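Local coordinates for protein mitochondrial enolase superfamily member 1 (Homo sapiens, PDB 4A35) that dehydrates L-fuconate to 2-keto-3-deoxy-L-fuconate in L-fucose catabolism, using one magnesium ion per subunit to stabilise the enediolate intermediate, at residues I7-V12 with V41-A46; K51-T56 with S416-E421; L274-P279 with L298-A303. One frame throughout, in Å; residues are numbered along the deposited sequence.

Contact 1: residues I7-V12 with V41-A46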
loop_
_atom_site.group_PDB
_atom_site.type_symbol
_atom_site.label_atom_id
_atom_site.label_comp_id
_atom_site.label_asym_id
_atom_site.label_seq_id
_atom_site.Cartn_x
_atom_site.Cartn_y
_atom_site.Cartn_z
ATOM N N ILE A 7 1.191 29.602 5.163
ATOM C CA ILE A 7 2.338 28.700 5.113
ATOM C C ILE A 7 3.220 29.182 3.937
ATOM O O ILE A 7 2.728 29.313 2.833
ATOM C CB ILE A 7 1.888 27.223 5.015
ATOM C CG1 ILE A 7 1.323 26.819 6.406
ATOM C CG2 ILE A 7 3.073 26.329 4.580
ATOM C CD1 ILE A 7 0.345 25.822 6.384
ATOM N N SER A 8 4.457 29.591 4.232
ATOM C CA SER A 8 5.316 30.246 3.256
ATOM C C SER A 8 6.465 29.388 2.789
ATOM O O SER A 8 6.940 29.591 1.670
ATOM C CB SER A 8 5.862 31.547 3.850
ATOM O OG SER A 8 6.478 31.269 5.095
ATOM N N ARG A 9 6.959 28.471 3.645
ATOM C CA ARG A 9 8.100 27.598 3.341
ATOM C C ARG A 9 7.889 26.189 3.847
ATOM O O ARG A 9 7.226 25.971 4.861
ATOM C CB ARG A 9 9.421 28.129 3.961
ATOM C CG ARG A 9 9.849 29.548 3.574
ATOM C CD ARG A 9 10.203 30.362 4.809
ATOM N NE ARG A 9 9.701 31.740 4.732
ATOM C CZ ARG A 9 9.344 32.480 5.782
ATOM N NH1 ARG A 9 9.419 31.984 7.011
ATOM N NH2 ARG A 9 8.897 33.717 5.607
ATOM N N LEU A 10 8.482 25.235 3.139
ATOM C CA LEU A 10 8.499 23.836 3.553
ATOM C C LEU A 10 9.899 23.295 3.239
ATOM O O LEU A 10 10.405 23.482 2.124
ATOM C CB LEU A 10 7.412 23.000 2.843
ATOM C CG LEU A 10 7.330 21.485 3.230
ATOM C CD1 LEU A 10 5.907 20.967 3.125
ATOM C CD2 LEU A 10 8.294 20.579 2.345
ATOM N N SER A 11 10.468 22.582 4.176
ATOM C CA SER A 11 11.719 21.871 3.960
ATOM C C SER A 11 11.509 20.420 4.395
ATOM O O SER A 11 10.705 20.133 5.296
ATOM C CB SER A 11 12.889 22.537 4.700
ATOM O OG SER A 11 12.842 22.279 6.095
ATOM N N VAL A 12 12.214 19.512 3.739
ATOM C CA VAL A 12 12.165 18.102 4.093
ATOM C C VAL A 12 13.561 17.557 3.915
ATOM O O VAL A 12 14.188 17.795 2.874
ATOM C CB VAL A 12 11.075 17.281 3.333
ATOM C CG1 VAL A 12 11.128 17.506 1.792
ATOM C CG2 VAL A 12 11.152 15.807 3.697
ATOM N N VAL A 41 9.795 20.563 8.020
ATOM C CA VAL A 41 9.624 21.817 8.747
ATOM C C VAL A 41 8.836 22.794 7.863
ATOM O O VAL A 41 9.198 23.063 6.710
ATOM C CB VAL A 41 10.940 22.428 9.284
ATOM C CG1 VAL A 41 10.693 23.748 10.044
ATOM C CG2 VAL A 41 11.694 21.430 10.154
ATOM N N ILE A 42 7.746 23.319 8.412
ATOM C CA ILE A 42 6.960 24.326 7.684
ATOM C C ILE A 42 7.007 25.616 8.482
ATOM O O ILE A 42 6.966 25.598 9.731
ATOM C CB ILE A 42 5.495 23.906 7.343
ATOM C CG1 ILE A 42 4.651 23.704 8.630
ATOM C CG2 ILE A 42 5.478 22.683 6.392
ATOM C CD1 ILE A 42 3.083 23.281 8.371
ATOM N N GLU A 43 7.027 26.730 7.745
ATOM C CA GLU A 43 7.054 28.050 8.340
ATOM C C GLU A 43 5.866 28.856 7.827
ATOM O O GLU A 43 5.313 28.555 6.754
ATOM C CB GLU A 43 8.387 28.765 8.001
ATOM C CG GLU A 43 9.613 28.136 8.642
ATOM C CD GLU A 43 10.948 28.753 8.275
ATOM O OE1 GLU A 43 11.001 29.987 8.074
ATOM O OE2 GLU A 43 11.938 27.995 8.151
ATOM N N THR A 44 5.478 29.875 8.587
ATOM C CA THR A 44 4.404 30.770 8.168
ATOM C C THR A 44 4.992 32.155 7.973
ATOM O O THR A 44 6.124 32.410 8.393
ATOM C CB THR A 44 3.257 30.829 9.191
ATOM O OG1 THR A 44 3.696 31.593 10.316
ATOM C CG2 THR A 44 2.716 29.447 9.598
ATOM N N ASP A 45 4.187 33.079 7.477
ATOM C CA ASP A 45 4.627 34.462 7.352
ATOM C C ASP A 45 4.204 35.283 8.615
ATOM O O ASP A 45 4.196 36.513 8.565
ATOM C CB ASP A 45 4.030 35.067 6.074
ATOM C CG ASP A 45 2.509 35.146 6.033
ATOM O OD1 ASP A 45 1.844 34.647 6.999
ATOM O OD2 ASP A 45 1.975 35.675 5.036
ATOM N N ALA A 46 3.819 34.592 9.722
ATOM C CA ALA A 46 3.316 35.216 10.955
ATOM C C ALA A 46 4.395 35.999 11.729
ATOM O O ALA A 46 4.027 36.828 12.563
ATOM C CB ALA A 46 2.669 34.173 11.872
#

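Contact 2: residues K51-T56 with S416-E421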
loop_
_atom_site.group_PDB
_atom_site.type_symbol
_atom_site.label_atom_id
_atom_site.label_comp_id
_atom_site.label_asym_id
_atom_site.label_seq_id
_atom_site.Cartn_x
_atom_site.Cartn_y
_atom_site.Cartn_z
ATOM N N LYS A 51 7.234 27.224 14.239
ATOM C CA LYS A 51 7.365 26.341 13.070
ATOM C C LYS A 51 6.676 25.036 13.320
ATOM O O LYS A 51 6.580 24.593 14.470
ATOM C CB LYS A 51 8.840 26.105 12.731
ATOM C CG LYS A 51 9.579 27.394 12.391
ATOM C CD LYS A 51 11.048 27.150 12.133
ATOM C CE LYS A 51 11.753 28.478 12.001
ATOM N NZ LYS A 51 13.123 28.323 11.469
ATOM N N GLY A 52 6.142 24.464 12.253
ATOM C CA GLY A 52 5.537 23.151 12.300
ATOM C C GLY A 52 6.567 22.111 11.902
ATOM O O GLY A 52 7.159 22.192 10.820
ATOM N N CYS A 53 6.825 21.148 12.801
ATOM C CA CYS A 53 7.752 20.060 12.528
ATOM C C CYS A 53 6.988 18.744 12.356
ATOM O O CYS A 53 6.042 18.464 13.088
ATOM C CB CYS A 53 8.799 19.965 13.628
ATOM S SG CYS A 53 9.633 21.541 13.978
ATOM N N GLY A 54 7.433 17.928 11.429
ATOM C CA GLY A 54 6.754 16.669 11.174
ATOM C C GLY A 54 7.757 15.605 10.825
ATOM O O GLY A 54 8.843 15.898 10.305
ATOM N N ILE A 55 7.387 14.367 11.122
ATOM C CA ILE A 55 8.185 13.194 10.801
ATOM C C ILE A 55 7.309 12.057 10.289
ATOM O O ILE A 55 6.090 11.997 10.514
ATOM C CB ILE A 55 8.992 12.671 12.059
ATOM C CG1 ILE A 55 8.022 12.243 13.220
ATOM C CG2 ILE A 55 10.126 13.621 12.515
ATOM C CD1 ILE A 55 8.639 11.331 14.337
ATOM N N THR A 56 7.980 11.139 9.603
ATOM C CA THR A 56 7.524 9.802 9.283
ATOM C C THR A 56 8.736 8.917 9.475
ATOM O O THR A 56 9.841 9.341 9.175
ATOM C CB THR A 56 6.773 9.611 7.978
ATOM O OG1 THR A 56 6.136 8.312 8.087
ATOM C CG2 THR A 56 7.692 9.644 6.741
ATOM N N SER A 416 5.413 17.385 19.903
ATOM C CA SER A 416 6.713 16.770 20.333
ATOM C C SER A 416 7.494 16.204 19.118
ATOM O O SER A 416 8.319 15.289 19.285
ATOM C CB SER A 416 6.509 15.625 21.331
ATOM O OG SER A 416 5.686 16.027 22.407
ATOM N N THR A 417 7.204 16.718 17.919
ATOM C CA THR A 417 7.858 16.290 16.650
ATOM C C THR A 417 9.221 16.994 16.447
ATOM O O THR A 417 10.026 16.566 15.617
ATOM C CB THR A 417 6.962 16.695 15.446
ATOM O OG1 THR A 417 6.527 18.026 15.729
ATOM C CG2 THR A 417 5.729 15.803 15.267
ATOM N N GLU A 418 9.411 18.156 17.096
ATOM C CA GLU A 418 10.578 18.977 16.846
ATOM C C GLU A 418 11.908 18.284 17.190
ATOM O O GLU A 418 12.082 17.770 18.296
ATOM C CB GLU A 418 10.490 20.317 17.590
ATOM C CG GLU A 418 11.590 21.276 17.159
ATOM C CD GLU A 418 11.274 22.700 17.549
ATOM O OE1 GLU A 418 10.146 22.960 18.034
ATOM O OE2 GLU A 418 12.198 23.532 17.460
ATOM N N MET A 419 12.835 18.257 16.187
ATOM C CA MET A 419 14.133 17.653 16.436
ATOM C C MET A 419 15.151 18.726 16.690
ATOM O O MET A 419 15.013 19.855 16.215
ATOM C CB MET A 419 14.557 16.747 15.279
ATOM C CG MET A 419 13.608 15.547 15.140
ATOM S SD MET A 419 14.103 14.388 13.804
ATOM C CE MET A 419 15.490 13.484 14.655
ATOM N N LYS A 420 16.215 18.360 17.394
ATOM C CA LYS A 420 17.346 19.240 17.631
ATOM C C LYS A 420 18.080 19.463 16.283
ATOM O O LYS A 420 18.462 18.488 15.618
ATOM C CB LYS A 420 18.289 18.638 18.700
ATOM C CG LYS A 420 17.696 18.631 20.104
ATOM C CD LYS A 420 18.665 18.032 21.078
ATOM C CE LYS A 420 18.017 17.884 22.451
ATOM N NZ LYS A 420 18.900 17.105 23.351
ATOM N N GLU A 421 18.217 20.732 15.858
ATOM C CA GLU A 421 18.867 21.018 14.575
ATOM C C GLU A 421 20.295 20.463 14.508
ATOM O O GLU A 421 20.652 19.970 13.449
ATOM C CB GLU A 421 18.785 22.501 14.183
ATOM C CG GLU A 421 17.396 22.824 13.624
ATOM C CD GLU A 421 17.072 22.222 12.262
ATOM O OE1 GLU A 421 17.964 22.233 11.386
ATOM O OE2 GLU A 421 15.931 21.748 12.061
#

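Contact 3: residues L274-P279 with L298-A303. With MG (magnesium ion), chain B.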
loop_
_atom_site.group_PDB
_atom_site.type_symbol
_atom_site.label_atom_id
_atom_site.label_comp_id
_atom_site.label_asym_id
_atom_site.label_seq_id
_atom_site.Cartn_x
_atom_site.Cartn_y
_atom_site.Cartn_z
ATOM N N LEU A 274 0.749 -12.597 26.646
ATOM C CA LEU A 274 -0.563 -11.898 26.591
ATOM C C LEU A 274 -1.094 -11.832 25.136
ATOM O O LEU A 274 -2.294 -12.049 24.835
ATOM C CB LEU A 274 -0.429 -10.478 27.179
ATOM C CG LEU A 274 -1.677 -9.573 26.986
ATOM C CD1 LEU A 274 -2.885 -10.117 27.805
ATOM C CD2 LEU A 274 -1.374 -8.143 27.390
ATOM N N TRP A 275 -0.184 -11.523 24.208
ATOM C CA TRP A 275 -0.536 -11.453 22.824
ATOM C C TRP A 275 0.608 -11.896 21.927
ATOM O O TRP A 275 1.803 -11.917 22.343
ATOM C CB TRP A 275 -0.994 -10.029 22.406
ATOM C CG TRP A 275 0.045 -8.937 22.301
ATOM C CD1 TRP A 275 1.097 -8.870 21.425
ATOM C CD2 TRP A 275 -0.059 -7.634 22.901
ATOM N NE1 TRP A 275 1.737 -7.642 21.541
ATOM C CE2 TRP A 275 1.038 -6.858 22.422
ATOM C CE3 TRP A 275 -0.967 -7.050 23.824
ATOM C CZ2 TRP A 275 1.236 -5.520 22.806
ATOM C CZ3 TRP A 275 -0.754 -5.736 24.221
ATOM C CH2 TRP A 275 0.318 -4.974 23.693
ATOM N N ILE A 276 0.225 -12.261 20.708
ATOM C CA ILE A 276 1.147 -12.481 19.581
ATOM C C ILE A 276 0.868 -11.347 18.594
ATOM O O ILE A 276 -0.277 -11.186 18.107
ATOM C CB ILE A 276 1.130 -13.901 18.904
ATOM C CG1 ILE A 276 2.124 -13.852 17.681
ATOM C CG2 ILE A 276 -0.284 -14.296 18.383
ATOM C CD1 ILE A 276 3.705 -13.719 18.078
ATOM N N GLU A 277 1.904 -10.549 18.343
ATOM C CA GLU A 277 1.788 -9.384 17.487
ATOM C C GLU A 277 2.268 -9.722 16.047
ATOM O O GLU A 277 3.300 -10.386 15.863
ATOM C CB GLU A 277 2.601 -8.247 18.114
ATOM C CG GLU A 277 2.666 -6.962 17.286
ATOM C CD GLU A 277 3.385 -5.869 18.075
ATOM O OE1 GLU A 277 3.337 -5.942 19.325
ATOM O OE2 GLU A 277 3.878 -4.887 17.464
ATOM N N GLU A 278 1.539 -9.180 15.028
ATOM C CA GLU A 278 1.807 -9.374 13.612
ATOM C C GLU A 278 2.184 -10.835 13.276
ATOM O O GLU A 278 3.271 -11.088 12.733
ATOM C CB GLU A 278 2.898 -8.409 13.129
ATOM C CG GLU A 278 2.445 -6.965 13.124
ATOM C CD GLU A 278 3.212 -6.224 12.055
ATOM O OE1 GLU A 278 4.443 -6.031 12.242
ATOM O OE2 GLU A 278 2.597 -5.852 11.030
ATOM N N PRO A 279 1.335 -11.832 13.618
ATOM C CA PRO A 279 1.693 -13.230 13.274
ATOM C C PRO A 279 1.845 -13.444 11.760
ATOM O O PRO A 279 2.571 -14.340 11.348
ATOM C CB PRO A 279 0.529 -14.045 13.851
ATOM C CG PRO A 279 -0.672 -13.064 13.837
ATOM C CD PRO A 279 0.015 -11.769 14.291
ATOM N N LEU A 298 -6.127 -20.919 23.729
ATOM C CA LEU A 298 -4.879 -21.112 24.485
ATOM C C LEU A 298 -4.649 -19.910 25.422
ATOM O O LEU A 298 -3.648 -19.866 26.130
ATOM C CB LEU A 298 -3.674 -21.281 23.538
ATOM C CG LEU A 298 -3.652 -22.477 22.606
ATOM C CD1 LEU A 298 -2.443 -22.419 21.719
ATOM C CD2 LEU A 298 -3.687 -23.806 23.403
ATOM N N GLY A 299 -5.556 -18.936 25.391
ATOM C CA GLY A 299 -5.444 -17.726 26.210
ATOM C C GLY A 299 -4.551 -16.638 25.624
ATOM O O GLY A 299 -4.142 -15.727 26.338
ATOM N N ILE A 300 -4.221 -16.743 24.327
ATOM C CA ILE A 300 -3.359 -15.802 23.624
ATOM C C ILE A 300 -4.196 -14.940 22.646
ATOM O O ILE A 300 -4.825 -15.481 21.732
ATOM C CB ILE A 300 -2.213 -16.523 22.876
ATOM C CG1 ILE A 300 -1.445 -17.493 23.842
ATOM C CG2 ILE A 300 -1.242 -15.478 22.248
ATOM C CD1 ILE A 300 -0.610 -18.470 23.104
ATOM N N GLY A 301 -4.101 -13.622 22.817
ATOM C CA GLY A 301 -4.817 -12.684 21.949
ATOM C C GLY A 301 -3.935 -12.357 20.761
ATOM O O GLY A 301 -2.702 -12.540 20.808
ATOM N N ILE A 302 -4.555 -11.785 19.726
ATOM C CA ILE A 302 -3.807 -11.368 18.526
ATOM C C ILE A 302 -3.754 -9.859 18.544
ATOM O O ILE A 302 -4.766 -9.206 18.824
ATOM C CB ILE A 302 -4.481 -11.938 17.223
ATOM C CG1 ILE A 302 -3.997 -13.402 16.941
ATOM C CG2 ILE A 302 -4.207 -11.012 15.944
ATOM C CD1 ILE A 302 -3.952 -14.491 18.090
ATOM N N ALA A 303 -2.566 -9.307 18.276
ATOM C CA ALA A 303 -2.324 -7.864 18.159
ATOM C C ALA A 303 -1.800 -7.552 16.745
ATOM O O ALA A 303 -0.941 -8.276 16.234
ATOM C CB ALA A 303 -1.278 -7.393 19.197
HETATM MG MG MG B . 5.697 -4.809 16.280
HETATM O O HOH W 1 -4.347 -12.998 26.383
HETATM O O HOH W 2 5.335 -6.052 14.826
HETATM O O HOH W 3 7.766 -4.208 15.191
HETATM O O HOH W 4 6.621 -3.508 17.423
#

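Contact 1: residues I7-V12 with V41-A46
S8 and R9 both face E43, a classic beta bulge in the antiparallel sheet of the N-terminal domain, where strands 7-16 and 36-44 run side by side. E43 O takes the amide of S8 (N to O 2.9 Å), and E43 N returns a bond to R9 O, so one residue on strand 36-44 is matched by two on the other. Beyond the bulge the pairing is regular: S11 and V41 exchange two bonds, S11 N to V41 O and V41 N to S11 O, each 2.9 Å. On the other side of the bulge I7 pairs with T44 at a non-hydrogen-bonded position.

The charged pair lies on the face that R9 and E43 share with S11 and V41. R9 CG lies anti to its carbonyl carbon (chi1 -57°), and the chain bends at chi2 and chi3 to bring the guanidinium back toward E43. Its NH1 makes a salt bridge of 2.8 Å to E43 OE1, met on the anti side of a carboxylate whose plane stands 71° from the guanidinium. S8 OG lies over the centre of one guanidinium face. The other carboxylate oxygen, E43 OE2, has a long, weak ion pair with K51.

On the face of L10 and I42, L10 CD1 meets I42 CG2 at 3.7 Å; I7, though its side chain sets off away from strand 36-44, brings CD1 within 4.2 Å of I42 CD1. Helix 63-73 receives L10, and helix 110-131 receives I42. Where strand 36-44 ends, T44 OG1 accepts from A46 N at 3.1 Å, closing an ST turn.

Contact 2: residues K51-T56 with S416-E421
Strand 52-58, an outer strand of the three-stranded sheet in the N-terminal domain, here meets the loop before helix 421-427, with C53 against T417 and E418 and I55 against M419. The two segments lie 360 residues apart, and the contact joins the N-terminal capping domain of the enolase superfamily to a segment from the C-terminal, barrel-family part of the chain.

One hydrogen bond crosses between them: T417 OG1 donates to C53 O at 2.7 Å. The hydroxyl comes from above the carbonyl plane, 53° out of it, instead of along a lone pair. T417 OG1, set between its own backbone N and carbonyl carbon (chi1 44°), faces the strand. T417 CB is also near, 3.1 Å from C53 O, so the threonine lies against the C53-G54 peptide.

Next to it the thiol packs on aliphatic carbon. C53 SG lies alongside the stem of E418, 3.7 Å from CG and 3.9 Å from CB. The E418 chain is extended past this point, and its carboxylate reaches a salt bridge with K129. Farther along the strand, I55 CG2 touches M419 SD at 4.3 Å, a looser apolar meeting, with the carbonyl oxygen of T417 at a similar distance from the same methyl.

Around this seam Y39 of strand 36-44 lies against C53, I55 and E418, and its hydroxyl is hydrogen-bonded to M419 N. Helix 110-131 covers another flank through K129 on C53 and D125 on T417, and L365 of helix 362-377 packs on both I55 and T417.

Contact 3: residues L274-P279 with L298-A303
A303 CB sits over the indole of W275, 3.6 Å from the centroid of the five-membered ring and only 10° off its normal, a CH-pi contact in a beta-alpha-beta unit of the C-terminal barrel: strand 275-277, helix 285-295, strand 301-304. On the other face of the sheet I276 and I302 lie side by side, CG2 of I276 at 3.7 Å from CD1 of I302, and helix 285-295 covers both through L295. I300 CG2 adds to this patch at 4.2 Å from I276 CG2.

The parallel strands are stitched by alternating amides. G301 N binds L274 O, I276 N binds G301 O, A303 N binds I276 O at 3.0 Å and a nearly straight 173°, and E278 N binds A303 O. Near the N-terminal ends of the strands, a water donates to both L274 O and G299 O.

At the C-terminal end, where such a barrel carries its active site, strand 275-277 turns polar. E277, CG anti to its backbone N (chi1 176°), runs extended to the metal. Its OE1 accepts from W275 NE1 at 3.2 Å on the anti lone pair and is also held by K221 and Q327. With D251 and E306 completing the protein ligands, E277 OE2 binds magnesium at 2.2 Å.

Contacts 1 and 2 meet through the three-stranded sheet, to which contact 2 gives only strand 52-58; their centres are about 12 Å apart. Strand 36-44 of contact 1 is the middle strand and pairs with strand 52-58, I42 N probably bonding to G52 O at 2.7 Å. Contact 3 lies on the opposite side of the chain's centre, about 34 Å from contact 2 and about 43 Å from contact 1 between centres, and in sequence it is nested within the loop that contact 2 closes. It supplies the magnesium ligand E277. Contact 2 approaches the substrate site inferred from relatives: the M419 side chain is about 9 Å from that of Y35, and the I55 side chain about 10 Å from G358. Contact 1 is remote from it.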